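Beta-fructofuranosidase (Bifidobacterium adolescentis, PDB 6NOB) probably hydrolyses terminal beta-D-fructofuranoside residues of sucrose and related fructosides. Local coordinates at residues Trp160-Ser165 with Pro175-Pro180; Glu179-Leu184 with Leu221-Glu226; Tyr237-Leu242 with Arg250-Val255; Tyr436-Phe441 with Arg448-Trp453. All coordinates share one frame; numbering follows the deposited sequence.

Contact 1. Residues Trp160-Ser165 with Pro175-Pro180; sequences WGHAVS and PVFLEP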
loop_
_atom_site.group_PDB
_atom_site.type_symbol
_atom_site.label_atom_id
_atom_site.label_comp_id
_atom_site.label_asym_id
_atom_site.label_seq_id
_atom_site.Cartn_x
_atom_site.Cartn_y
_atom_site.Cartn_z
ATOM N N TRP A 160 6.657 7.262 -8.212
ATOM C CA TRP A 160 7.110 6.486 -7.062
ATOM C C TRP A 160 7.578 7.454 -5.982
ATOM O O TRP A 160 8.561 8.177 -6.175
ATOM C CB TRP A 160 8.236 5.529 -7.444
ATOM C CG TRP A 160 7.778 4.206 -7.970
ATOM C CD1 TRP A 160 6.726 3.971 -8.806
ATOM C CD2 TRP A 160 8.369 2.930 -7.698
ATOM N NE1 TRP A 160 6.627 2.627 -9.074
ATOM C CE2 TRP A 160 7.625 1.967 -8.403
ATOM C CE3 TRP A 160 9.455 2.511 -6.925
ATOM C CZ2 TRP A 160 7.930 0.608 -8.358
ATOM C CZ3 TRP A 160 9.755 1.164 -6.879
ATOM C CH2 TRP A 160 8.998 0.228 -7.592
ATOM N N GLY A 161 6.871 7.472 -4.853
ATOM C CA GLY A 161 7.391 8.115 -3.666
ATOM C C GLY A 161 8.399 7.225 -2.966
ATOM O O GLY A 161 8.556 6.048 -3.289
ATOM N N HIS A 162 9.097 7.794 -1.985
ATOM C CA HIS A 162 10.192 7.070 -1.352
ATOM C C HIS A 162 10.390 7.553 0.077
ATOM O O HIS A 162 10.467 8.761 0.325
ATOM C CB HIS A 162 11.487 7.240 -2.159
ATOM C CG HIS A 162 12.595 6.326 -1.734
ATOM N ND1 HIS A 162 13.900 6.503 -2.142
ATOM C CD2 HIS A 162 12.595 5.231 -0.938
ATOM C CE1 HIS A 162 14.655 5.554 -1.616
ATOM N NE2 HIS A 162 13.888 4.770 -0.882
ATOM N N ALA A 163 10.479 6.602 1.007
ATOM C CA ALA A 163 10.746 6.887 2.409
ATOM C C ALA A 163 11.627 5.784 2.976
ATOM O O ALA A 163 11.615 4.649 2.490
ATOM C CB ALA A 163 9.452 7.005 3.229
ATOM N N VAL A 164 12.391 6.122 4.011
ATOM C CA VAL A 164 13.367 5.208 4.589
ATOM C C VAL A 164 13.202 5.199 6.104
ATOM O O VAL A 164 12.732 6.173 6.700
ATOM C CB VAL A 164 14.804 5.599 4.173
ATOM C CG1 VAL A 164 15.307 6.786 4.991
ATOM C CG2 VAL A 164 15.734 4.411 4.288
ATOM N N SER A 165 13.576 4.084 6.730
ATOM C CA SER A 165 13.340 3.927 8.158
ATOM C C SER A 165 14.348 2.953 8.747
ATOM O O SER A 165 14.833 2.047 8.064
ATOM C CB SER A 165 11.916 3.430 8.439
ATOM O OG SER A 165 11.789 2.875 9.738
ATOM N N PRO A 175 13.464 12.053 -1.820
ATOM C CA PRO A 175 12.931 12.652 -3.051
ATOM C C PRO A 175 12.115 11.660 -3.868
ATOM O O PRO A 175 12.240 10.440 -3.736
ATOM C CB PRO A 175 14.189 13.083 -3.815
ATOM C CG PRO A 175 15.242 13.195 -2.782
ATOM C CD PRO A 175 14.936 12.124 -1.785
ATOM N N VAL A 176 11.264 12.220 -4.734
ATOM C CA VAL A 176 10.474 11.404 -5.651
ATOM C C VAL A 176 11.408 10.557 -6.502
ATOM O O VAL A 176 12.400 11.052 -7.052
ATOM C CB VAL A 176 9.568 12.296 -6.513
ATOM C CG1 VAL A 176 8.995 11.510 -7.684
ATOM C CG2 VAL A 176 8.449 12.879 -5.664
ATOM N N PHE A 177 11.091 9.267 -6.613
ATOM C CA PHE A 177 12.008 8.269 -7.149
ATOM C C PHE A 177 11.798 7.992 -8.634
ATOM O O PHE A 177 12.746 8.095 -9.419
ATOM C CB PHE A 177 11.870 6.973 -6.344
ATOM C CG PHE A 177 12.880 5.932 -6.703
ATOM C CD1 PHE A 177 14.213 6.101 -6.362
ATOM C CD2 PHE A 177 12.501 4.782 -7.374
ATOM C CE1 PHE A 177 15.150 5.146 -6.689
ATOM C CE2 PHE A 177 13.433 3.821 -7.702
ATOM C CZ PHE A 177 14.760 4.002 -7.358
ATOM N N LEU A 178 10.583 7.625 -9.036
ATOM C CA LEU A 178 10.254 7.397 -10.437
ATOM C C LEU A 178 9.069 8.269 -10.825
ATOM O O LEU A 178 8.281 8.693 -9.978
ATOM C CB LEU A 178 9.938 5.922 -10.715
ATOM C CG LEU A 178 11.146 4.987 -10.793
ATOM C CD1 LEU A 178 10.715 3.548 -10.574
ATOM C CD2 LEU A 178 11.855 5.142 -12.129
ATOM N N GLU A 179 8.949 8.531 -12.120
ATOM C CA GLU A 179 7.993 9.497 -12.643
ATOM C C GLU A 179 7.339 8.938 -13.890
ATOM O O GLU A 179 7.840 7.976 -14.489
ATOM C CB GLU A 179 8.691 10.831 -12.941
ATOM C CG GLU A 179 9.249 11.491 -11.693
ATOM C CD GLU A 179 9.863 12.847 -11.956
ATOM O OE1 GLU A 179 9.746 13.354 -13.090
ATOM O OE2 GLU A 179 10.466 13.407 -11.018
ATOM N N PRO A 180 6.198 9.500 -14.310
ATOM C CA PRO A 180 5.527 9.001 -15.514
ATOM C C PRO A 180 6.393 9.169 -16.751
ATOM O O PRO A 180 7.289 10.014 -16.804
ATOM C CB PRO A 180 4.265 9.870 -15.609
ATOM C CG PRO A 180 4.038 10.365 -14.232
ATOM C CD PRO A 180 5.403 10.544 -13.638
HETATM O O HOH W 1 14.460 8.933 -3.307
#
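W160 carries the tight half of this contact, gripped by F177 and L178, which both face it in a classic beta bulge. Its backbone is held twice: W160 N donates to L178 O (2.8 Å), and F177 N reaches W160 O almost straight along the C=O axis (2.8 Å). The indole lies beside both neighbours, all three side chains pointing the same way. L178 CD1 sits over one face in a CH-pi contact, 4.0 Å from the centroid of the five-membered ring, while F177 CD2 approaches CE3 obliquely at 3.8 Å. A broad aromatic suits this place because it offers L178 a face and still leaves the benzene part for F177 CD2, and its one polar atom, NE1, is satisfied by F195 O.

Packing relaxes toward H162. With CG anti to the backbone N (chi1 -169°), its imidazole meets the F177 ring only obliquely, centroids 5.6 Å apart. H162 CB touches P175 O (3.6 Å), and a water links ND1 to the same oxygen. NE2 is hydrogen-bonded to H143. V176, partly exposed, turns its CB away. The strand 159-165 pairs with strand 141-149, whose F145 touches all three rings, while L219 and L221 of strand 216-227 pack against W160.

Contact 2. Residues Glu179-Leu184 with Leu221-Glu226; sequences EPQPEL and LTRHLE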
loop_
_atom_site.group_PDB
_atom_site.type_symbol
_atom_site.label_atom_id
_atom_site.label_comp_id
_atom_site.label_asym_id
_atom_site.label_seq_id
_atom_site.Cartn_x
_atom_site.Cartn_y
_atom_site.Cartn_z
ATOM N N GLU A 179 8.949 8.531 -12.120
ATOM C CA GLU A 179 7.993 9.497 -12.643
ATOM C C GLU A 179 7.339 8.938 -13.890
ATOM O O GLU A 179 7.840 7.976 -14.489
ATOM C CB GLU A 179 8.691 10.831 -12.941
ATOM C CG GLU A 179 9.249 11.491 -11.693
ATOM C CD GLU A 179 9.863 12.847 -11.956
ATOM O OE1 GLU A 179 9.746 13.354 -13.090
ATOM O OE2 GLU A 179 10.466 13.407 -11.018
ATOM N N PRO A 180 6.198 9.500 -14.310
ATOM C CA PRO A 180 5.527 9.001 -15.514
ATOM C C PRO A 180 6.393 9.169 -16.751
ATOM O O PRO A 180 7.289 10.014 -16.804
ATOM C CB PRO A 180 4.265 9.870 -15.609
ATOM C CG PRO A 180 4.038 10.365 -14.232
ATOM C CD PRO A 180 5.403 10.544 -13.638
ATOM N N GLN A 181 6.111 8.338 -17.752
ATOM C CA GLN A 181 6.731 8.511 -19.056
ATOM C C GLN A 181 6.543 9.957 -19.520
ATOM O O GLN A 181 5.477 10.541 -19.296
ATOM C CB GLN A 181 6.118 7.553 -20.082
ATOM C CG GLN A 181 6.279 6.073 -19.761
ATOM C CD GLN A 181 5.107 5.523 -18.974
ATOM O OE1 GLN A 181 4.970 5.788 -17.781
ATOM N NE2 GLN A 181 4.247 4.757 -19.643
ATOM N N PRO A 182 7.555 10.561 -20.142
ATOM C CA PRO A 182 7.444 11.985 -20.516
ATOM C C PRO A 182 6.239 12.305 -21.386
ATOM O O PRO A 182 5.634 13.373 -21.227
ATOM C CB PRO A 182 8.762 12.245 -21.255
ATOM C CG PRO A 182 9.722 11.247 -20.663
ATOM C CD PRO A 182 8.901 10.017 -20.394
ATOM N N GLU A 183 5.865 11.399 -22.294
ATOM C CA GLU A 183 4.752 11.665 -23.199
ATOM C C GLU A 183 3.424 11.797 -22.466
ATOM O O GLU A 183 2.469 12.344 -23.031
ATOM C CB GLU A 183 4.656 10.558 -24.251
ATOM C CG GLU A 183 5.922 10.362 -25.068
ATOM C CD GLU A 183 6.752 9.186 -24.587
ATOM O OE1 GLU A 183 6.810 8.956 -23.363
ATOM O OE2 GLU A 183 7.350 8.490 -25.432
ATOM N N LEU A 184 3.336 11.317 -21.224
ATOM C CA LEU A 184 2.088 11.419 -20.479
ATOM C C LEU A 184 1.759 12.857 -20.100
ATOM O O LEU A 184 0.611 13.146 -19.743
ATOM C CB LEU A 184 2.152 10.545 -19.228
ATOM C CG LEU A 184 1.996 9.049 -19.507
ATOM C CD1 LEU A 184 2.343 8.228 -18.282
ATOM C CD2 LEU A 184 0.585 8.738 -19.980
ATOM N N LEU A 221 9.358 -3.162 -12.019
ATOM C CA LEU A 221 8.091 -2.451 -11.922
ATOM C C LEU A 221 7.332 -2.543 -13.237
ATOM O O LEU A 221 7.869 -2.949 -14.271
ATOM C CB LEU A 221 8.298 -0.981 -11.538
ATOM C CG LEU A 221 8.997 -0.107 -12.582
ATOM C CD1 LEU A 221 8.323 1.253 -12.679
ATOM C CD2 LEU A 221 10.472 0.048 -12.247
ATOM N N THR A 222 6.064 -2.147 -13.183
ATOM C CA THR A 222 5.196 -2.094 -14.350
ATOM C C THR A 222 5.152 -0.674 -14.896
ATOM O O THR A 222 4.983 0.284 -14.134
ATOM C CB THR A 222 3.778 -2.553 -14.004
ATOM O OG1 THR A 222 3.797 -3.942 -13.665
ATOM C CG2 THR A 222 2.835 -2.331 -15.186
ATOM N N ARG A 223 5.316 -0.545 -16.208
ATOM C CA ARG A 223 5.006 0.686 -16.918
ATOM C C ARG A 223 3.644 0.521 -17.578
ATOM O O ARG A 223 3.380 -0.505 -18.213
ATOM C CB ARG A 223 6.070 1.014 -17.967
ATOM C CG ARG A 223 7.334 1.637 -17.398
ATOM C CD ARG A 223 7.112 3.097 -17.044
ATOM N NE ARG A 223 8.243 3.655 -16.309
ATOM C CZ ARG A 223 8.252 4.866 -15.762
ATOM N NH1 ARG A 223 7.188 5.648 -15.869
ATOM N NH2 ARG A 223 9.324 5.292 -15.107
ATOM N N HIS A 224 2.783 1.520 -17.412
ATOM C CA HIS A 224 1.416 1.479 -17.908
ATOM C C HIS A 224 1.221 2.582 -18.937
ATOM O O HIS A 224 1.594 3.736 -18.696
ATOM C CB HIS A 224 0.417 1.637 -16.758
ATOM C CG HIS A 224 -1.019 1.535 -17.173
ATOM N ND1 HIS A 224 -1.770 0.395 -16.980
ATOM C CD2 HIS A 224 -1.848 2.437 -17.749
ATOM C CE1 HIS A 224 -2.996 0.596 -17.427
ATOM N NE2 HIS A 224 -3.070 1.828 -17.900
ATOM N N LEU A 225 0.648 2.218 -20.083
ATOM C CA LEU A 225 0.290 3.168 -21.129
ATOM C C LEU A 225 -1.098 2.810 -21.632
ATOM O O LEU A 225 -1.331 1.669 -22.045
ATOM C CB LEU A 225 1.301 3.141 -22.278
ATOM C CG LEU A 225 0.859 3.815 -23.575
ATOM C CD1 LEU A 225 0.717 5.320 -23.382
ATOM C CD2 LEU A 225 1.838 3.498 -24.693
ATOM N N GLU A 226 -2.014 3.776 -21.600
ATOM C CA GLU A 226 -3.404 3.513 -21.946
ATOM C C GLU A 226 -4.016 4.737 -22.609
ATOM O O GLU A 226 -3.870 5.855 -22.108
ATOM C CB GLU A 226 -4.213 3.132 -20.703
ATOM C CG GLU A 226 -5.714 3.075 -20.933
ATOM C CD GLU A 226 -6.480 2.666 -19.690
ATOM O OE1 GLU A 226 -5.841 2.484 -18.632
ATOM O OE2 GLU A 226 -7.720 2.531 -19.770
HETATM O O HOH W 2 11.026 7.765 -14.163
#
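Q181 and R223 make this a polar docking of a loop onto a beta strand, in which side chains bond to backbone carbonyls in both directions. The strand, 216-227, belongs to a four-stranded antiparallel sheet, consistent with one blade of the five-bladed beta-propeller of family 32 enzymes; the loop runs from strand 172-173 toward strand 190-202, one of the two edge strands of that sheet. The backbones stay well apart, CA of Q181 and CA of R223 being 8.3 Å from each other, and long side chains are what can bridge such a gap.

The R223 guanidinium meets E179 O end-on with two nitrogens, NH1 at 2.8 Å and NH2 at 3.1 Å, and the oxygen lies in the guanidinium plane. NH1 also donates to Q181 OE1 at 2.9 Å, from above the plane of that amide carbonyl. Arginine suits the site because its several N-H groups point different ways: NE forms a salt bridge with E252, just before strand 253-256 at the other edge of the same sheet, and NH2 has a weak bond to a water that also accepts from E179 N.

Q181 and R223 slide past each other in opposite directions, amide and guanidinium planes 72° apart. The Q181 chain bends at chi2 (92°), which swings CD to within 3.7 Å of R223 CD. Glutamine serves here as acceptor and donor together, for while OE1 accepts a hydrogen bond from the arginine, NE2 donates to H224 O at 3.0 Å, from 58° out of the plane of that carbonyl.

Contact 3. Residues Tyr237-Leu242 with Arg250-Val255; sequences YQTTCL and RVESPV
T239 sits opposite P254, and T240 opposite S253, where strands 237-242 and 253-255 pair as an antiparallel hairpin, their short axes 125° apart. T240 and S253 form the hydrogen-bonded pair, T240 N to S253 O at 2.9 Å and S253 N to T240 O at 3.1 Å; V255 N then binds Q238 O (2.7 Å). T239 with P254 is the non-hydrogen-bonded pair, a fitting place for a proline, which has no N-H to give. Toward the turn the pairing gives way to R250 N on L242 O and a water that donates to V251 O and accepts weakly from L242 N.

Among the side chains, T240 CG2 meets V255 CG1 at 3.6 Å, the two crossing at about a right angle, while T240 OG1 turns to L219 O. T239 holds OG1 between its backbone N and carbonyl carbon (chi1 70°), facing E252. The glutamate runs extended, and its OE2 accepts from T239 OG1 at 2.6 Å on the anti side, 31° out of the carboxylate plane.

OE2 is also the salt-bridge partner of R223, on strand 216-227. A hydroxyl and a cation on one oxygen would be expected to favour the anion; together they join the residue leading into the edge strand to both strands inside it.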
loop_
_atom_site.group_PDB
_atom_site.type_symbol
_atom_site.label_atom_id
_atom_site.label_comp_id
_atom_site.label_asym_id
_atom_site.label_seq_id
_atom_site.Cartn_x
_atom_site.Cartn_y
_atom_site.Cartn_z
ATOM N N TYR A 237 3.876 -3.496 -19.305
ATOM C CA TYR A 237 5.104 -4.266 -19.453
ATOM C C TYR A 237 5.976 -4.019 -18.229
ATOM O O TYR A 237 5.763 -3.065 -17.477
ATOM C CB TYR A 237 5.844 -3.900 -20.747
ATOM C CG TYR A 237 6.031 -2.413 -20.952
ATOM C CD1 TYR A 237 5.023 -1.637 -21.520
ATOM C CD2 TYR A 237 7.215 -1.785 -20.585
ATOM C CE1 TYR A 237 5.192 -0.278 -21.708
ATOM C CE2 TYR A 237 7.393 -0.426 -20.774
ATOM C CZ TYR A 237 6.377 0.323 -21.335
ATOM O OH TYR A 237 6.544 1.679 -21.525
ATOM N N GLN A 238 6.961 -4.895 -18.030
ATOM C CA GLN A 238 7.804 -4.878 -16.839
ATOM C C GLN A 238 9.202 -4.375 -17.178
ATOM O O GLN A 238 9.814 -4.831 -18.150
ATOM C CB GLN A 238 7.889 -6.270 -16.209
ATOM C CG GLN A 238 6.626 -7.100 -16.352
ATOM C CD GLN A 238 5.401 -6.404 -15.788
ATOM O OE1 GLN A 238 5.497 -5.591 -14.866
ATOM N NE2 GLN A 238 4.240 -6.720 -16.345
ATOM N N THR A 239 9.708 -3.451 -16.362
ATOM C CA THR A 239 11.022 -2.853 -16.555
ATOM C C THR A 239 11.852 -3.013 -15.286
ATOM O O THR A 239 11.355 -3.421 -14.233
ATOM C CB THR A 239 10.914 -1.366 -16.929
ATOM O OG1 THR A 239 10.467 -0.616 -15.791
ATOM C CG2 THR A 239 9.929 -1.167 -18.073
ATOM N N THR A 240 13.138 -2.684 -15.391
ATOM C CA THR A 240 14.049 -2.749 -14.259
ATOM C C THR A 240 14.888 -1.481 -14.196
ATOM O O THR A 240 15.086 -0.794 -15.202
ATOM C CB THR A 240 14.974 -3.983 -14.327
ATOM O OG1 THR A 240 15.558 -4.212 -13.040
ATOM C CG2 THR A 240 16.089 -3.778 -15.343
ATOM N N CYS A 241 15.370 -1.177 -12.994
ATOM C CA CYS A 241 16.277 -0.058 -12.773
ATOM C C CYS A 241 16.954 -0.255 -11.426
ATOM O O CYS A 241 16.536 -1.087 -10.616
ATOM C CB CYS A 241 15.548 1.293 -12.855
ATOM S SG CYS A 241 14.220 1.553 -11.668
ATOM N N LEU A 242 18.023 0.504 -11.206
ATOM C CA LEU A 242 18.830 0.376 -10.003
ATOM C C LEU A 242 18.723 1.628 -9.150
ATOM O O LEU A 242 18.663 2.745 -9.673
ATOM C CB LEU A 242 20.302 0.137 -10.337
ATOM C CG LEU A 242 20.697 -1.247 -10.832
ATOM C CD1 LEU A 242 22.181 -1.259 -11.153
ATOM C CD2 LEU A 242 20.363 -2.290 -9.783
ATOM N N ARG A 250 18.535 5.155 -11.407
ATOM C CA ARG A 250 19.356 5.124 -12.609
ATOM C C ARG A 250 18.548 4.512 -13.756
ATOM O O ARG A 250 17.349 4.253 -13.624
ATOM C CB ARG A 250 20.661 4.369 -12.347
ATOM C CG ARG A 250 21.631 5.148 -11.479
ATOM C CD ARG A 250 21.851 6.545 -12.046
ATOM N NE ARG A 250 22.832 7.305 -11.279
ATOM C CZ ARG A 250 23.433 8.405 -11.719
ATOM N NH1 ARG A 250 23.157 8.879 -12.927
ATOM N NH2 ARG A 250 24.314 9.031 -10.951
ATOM N N VAL A 251 19.234 4.252 -14.875
ATOM C CA VAL A 251 18.560 4.028 -16.150
ATOM C C VAL A 251 17.585 2.858 -16.057
ATOM O O VAL A 251 17.853 1.841 -15.403
ATOM C CB VAL A 251 19.600 3.813 -17.264
ATOM C CG1 VAL A 251 20.556 2.685 -16.904
ATOM C CG2 VAL A 251 18.920 3.556 -18.605
ATOM N N GLU A 252 16.430 3.020 -16.704
ATOM C CA GLU A 252 15.351 2.042 -16.715
ATOM C C GLU A 252 15.221 1.437 -18.108
ATOM O O GLU A 252 15.312 2.149 -19.113
ATOM C CB GLU A 252 14.028 2.696 -16.298
ATOM C CG GLU A 252 12.825 1.762 -16.234
ATOM C CD GLU A 252 11.542 2.492 -15.859
ATOM O OE1 GLU A 252 11.631 3.631 -15.349
ATOM O OE2 GLU A 252 10.445 1.931 -16.077
ATOM N N SER A 253 15.006 0.124 -18.160
ATOM C CA SER A 253 14.928 -0.611 -19.417
ATOM C C SER A 253 14.030 -1.829 -19.232
ATOM O O SER A 253 13.978 -2.396 -18.135
ATOM C CB SER A 253 16.332 -1.013 -19.901
ATOM O OG SER A 253 16.860 -2.102 -19.164
ATOM N N PRO A 254 13.298 -2.239 -20.270
ATOM C CA PRO A 254 12.270 -3.273 -20.097
ATOM C C PRO A 254 12.841 -4.680 -20.032
ATOM O O PRO A 254 13.885 -4.985 -20.612
ATOM C CB PRO A 254 11.397 -3.100 -21.344
ATOM C CG PRO A 254 12.352 -2.616 -22.375
ATOM C CD PRO A 254 13.319 -1.717 -21.648
ATOM N N VAL A 255 12.121 -5.548 -19.321
ATOM C CA VAL A 255 12.590 -6.912 -19.080
ATOM C C VAL A 255 11.549 -7.982 -19.376
ATOM O O VAL A 255 11.924 -9.149 -19.600
ATOM C CB VAL A 255 13.103 -7.061 -17.630
ATOM C CG1 VAL A 255 14.247 -6.094 -17.360
ATOM C CG2 VAL A 255 11.972 -6.858 -16.636
HETATM O O HOH W 3 19.699 1.107 -13.736
#

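Contact 4. Residues Tyr436-Phe441 with Arg448-Trp453; sequences YATQSF and RIVFGW
F441 and I449 lie side by side and point the same way, the phenyl ring set against the aliphatic branch. CE1 of F441 rests 3.7 Å from I449 CB, and CZ of the same ring 3.9 Å from I449 CD1; a flat ring and a beta-branched side chain fit closely here. F451, on the same face, approaches by its rim: F441 CE1 and F451 CE2 each lie near the plane of the other ring, 4.4 Å apart.

At the other end Y436 and W453 cross obliquely, Y436 CD2 to W453 CZ3 at 3.9 Å, with A437 CB at the indole edge. Between these ends the antiparallel hairpin shifts register by one at a beta bulge, where A437 takes a left-handed backbone conformation (phi 58°, psi 51°) and its small methyl fits beside the tryptophan. Strand 448-454 pairs on its other side with strand 468-481, consistent with a blade of the family 32 propeller.

S440 is on the opposite face with V450, and R448, bent at chi2 and chi3, reaches it with NH2, a hydrogen bond to OG refined short. F441 C lies over one face of the guanidinium, toward its rim. Both groups have second partners, NH1 in a salt bridge with E273 and S440 OG on D378. A buried cation thus appears to be balanced by E273 directly and by D378 through the serine, which may favour keeping both acids ionised.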
loop_
_atom_site.group_PDB
_atom_site.type_symbol
_atom_site.label_atom_id
_atom_site.label_comp_id
_atom_site.label_asym_id
_atom_site.label_seq_id
_atom_site.Cartn_x
_atom_site.Cartn_y
_atom_site.Cartn_z
ATOM N N TYR A 436 -5.458 -3.309 1.023
ATOM C CA TYR A 436 -5.278 -3.614 -0.388
ATOM C C TYR A 436 -3.810 -3.496 -0.771
ATOM O O TYR A 436 -2.998 -2.911 -0.048
ATOM C CB TYR A 436 -6.128 -2.675 -1.259
ATOM C CG TYR A 436 -6.385 -3.179 -2.657
ATOM C CD1 TYR A 436 -7.230 -4.256 -2.881
ATOM C CD2 TYR A 436 -5.787 -2.571 -3.755
ATOM C CE1 TYR A 436 -7.468 -4.721 -4.159
ATOM C CE2 TYR A 436 -6.020 -3.028 -5.036
ATOM C CZ TYR A 436 -6.860 -4.104 -5.232
ATOM O OH TYR A 436 -7.096 -4.566 -6.506
ATOM N N ALA A 437 -3.484 -4.075 -1.928
ATOM C CA ALA A 437 -2.186 -3.893 -2.578
ATOM C C ALA A 437 -1.034 -4.331 -1.675
ATOM O O ALA A 437 -0.061 -3.603 -1.468
ATOM C CB ALA A 437 -2.008 -2.441 -3.030
ATOM N N THR A 438 -1.145 -5.544 -1.141
ATOM C CA THR A 438 -0.116 -6.065 -0.253
ATOM C C THR A 438 1.162 -6.370 -1.023
ATOM O O THR A 438 1.124 -6.897 -2.139
ATOM C CB THR A 438 -0.598 -7.338 0.443
ATOM O OG1 THR A 438 -1.022 -8.288 -0.544
ATOM C CG2 THR A 438 -1.749 -7.034 1.376
ATOM N N GLN A 439 2.298 -6.036 -0.418
ATOM C CA GLN A 439 3.591 -6.518 -0.874
ATOM C C GLN A 439 4.415 -6.889 0.347
ATOM O O GLN A 439 4.318 -6.238 1.390
ATOM C CB GLN A 439 4.334 -5.481 -1.727
ATOM C CG GLN A 439 5.600 -6.042 -2.367
ATOM C CD GLN A 439 6.286 -5.061 -3.294
ATOM O OE1 GLN A 439 7.382 -4.575 -3.007
ATOM N NE2 GLN A 439 5.648 -4.774 -4.423
ATOM N N SER A 440 5.213 -7.940 0.219
ATOM C CA SER A 440 5.992 -8.457 1.330
ATOM C C SER A 440 7.474 -8.461 0.982
ATOM O O SER A 440 7.865 -8.309 -0.176
ATOM C CB SER A 440 5.527 -9.867 1.705
ATOM O OG SER A 440 6.310 -10.848 1.050
ATOM N N PHE A 441 8.305 -8.634 2.009
ATOM C CA PHE A 441 9.742 -8.781 1.823
ATOM C C PHE A 441 10.311 -9.552 3.004
ATOM O O PHE A 441 9.658 -9.725 4.036
ATOM C CB PHE A 441 10.435 -7.420 1.661
ATOM C CG PHE A 441 10.568 -6.641 2.941
ATOM C CD1 PHE A 441 9.493 -5.936 3.464
ATOM C CD2 PHE A 441 11.779 -6.606 3.617
ATOM C CE1 PHE A 441 9.622 -5.215 4.642
ATOM C CE2 PHE A 441 11.917 -5.892 4.793
ATOM C CZ PHE A 441 10.839 -5.194 5.308
ATOM N N ARG A 448 9.447 -12.429 7.447
ATOM C CA ARG A 448 8.559 -12.100 6.335
ATOM C C ARG A 448 7.618 -10.989 6.791
ATOM O O ARG A 448 6.786 -11.196 7.680
ATOM C CB ARG A 448 7.790 -13.337 5.877
ATOM C CG ARG A 448 6.740 -13.072 4.806
ATOM C CD ARG A 448 7.344 -12.440 3.559
ATOM N NE ARG A 448 8.428 -13.235 2.985
ATOM C CZ ARG A 448 9.004 -12.978 1.813
ATOM N NH1 ARG A 448 9.987 -13.748 1.365
ATOM N NH2 ARG A 448 8.600 -11.943 1.090
ATOM N N ILE A 449 7.753 -9.811 6.184
ATOM C CA ILE A 449 7.031 -8.611 6.595
ATOM C C ILE A 449 6.217 -8.103 5.415
ATOM O O ILE A 449 6.731 -8.019 4.295
ATOM C CB ILE A 449 7.997 -7.523 7.099
ATOM C CG1 ILE A 449 8.890 -8.087 8.207
ATOM C CG2 ILE A 449 7.224 -6.307 7.584
ATOM C CD1 ILE A 449 10.101 -7.235 8.513
ATOM N N VAL A 450 4.959 -7.747 5.669
ATOM C CA VAL A 450 4.035 -7.311 4.628
ATOM C C VAL A 450 3.494 -5.928 4.974
ATOM O O VAL A 450 3.186 -5.639 6.136
ATOM C CB VAL A 450 2.883 -8.324 4.437
ATOM C CG1 VAL A 450 2.156 -8.577 5.751
ATOM C CG2 VAL A 450 1.911 -7.854 3.354
ATOM N N PHE A 451 3.401 -5.070 3.959
ATOM C CA PHE A 451 2.713 -3.790 4.037
ATOM C C PHE A 451 1.473 -3.815 3.152
ATOM O O PHE A 451 1.435 -4.501 2.126
ATOM C CB PHE A 451 3.612 -2.637 3.581
ATOM C CG PHE A 451 4.543 -2.129 4.636
ATOM C CD1 PHE A 451 4.109 -1.215 5.581
ATOM C CD2 PHE A 451 5.865 -2.543 4.667
ATOM C CE1 PHE A 451 4.973 -0.735 6.549
ATOM C CE2 PHE A 451 6.734 -2.065 5.630
ATOM C CZ PHE A 451 6.288 -1.160 6.572
ATOM N N GLY A 452 0.464 -3.043 3.551
ATOM C CA GLY A 452 -0.718 -2.863 2.735
ATOM C C GLY A 452 -1.110 -1.399 2.681
ATOM O O GLY A 452 -0.701 -0.594 3.519
ATOM N N TRP A 453 -1.904 -1.067 1.669
ATOM C CA TRP A 453 -2.419 0.283 1.480
ATOM C C TRP A 453 -3.897 0.299 1.836
ATOM O O TRP A 453 -4.659 -0.559 1.377
ATOM C CB TRP A 453 -2.212 0.756 0.036
ATOM C CG TRP A 453 -3.130 1.879 -0.405
ATOM C CD1 TRP A 453 -3.299 3.090 0.203
ATOM C CD2 TRP A 453 -3.982 1.890 -1.561
ATOM N NE1 TRP A 453 -4.207 3.849 -0.497
ATOM C CE2 TRP A 453 -4.642 3.135 -1.582
ATOM C CE3 TRP A 453 -4.253 0.967 -2.576
ATOM C CZ2 TRP A 453 -5.553 3.482 -2.579
ATOM C CZ3 TRP A 453 -5.160 1.310 -3.562
ATOM C CH2 TRP A 453 -5.798 2.557 -3.559
#

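Contact 4 is the most buried and lies nearest the middle of the chain; contact 1 is also largely core, whereas contacts 2 and 3 are only partly buried, with contact 3 on an outermost strand. Contacts 1 and 4 reach the same mixed sheet without touching, about 7 Å apart at their nearest atoms, and both rely on aromatic packing. Contacts 2 and 3 share the four-stranded sheet and lean on carbonyls and charges; R223 and E252 join them. Contact 1 feeds directly into contact 2 through E179 and P180, and its L178 packs on both L221 and C241. Contacts 3 and 4 are hairpins, while contacts 1 and 2 each set a loop against a strand.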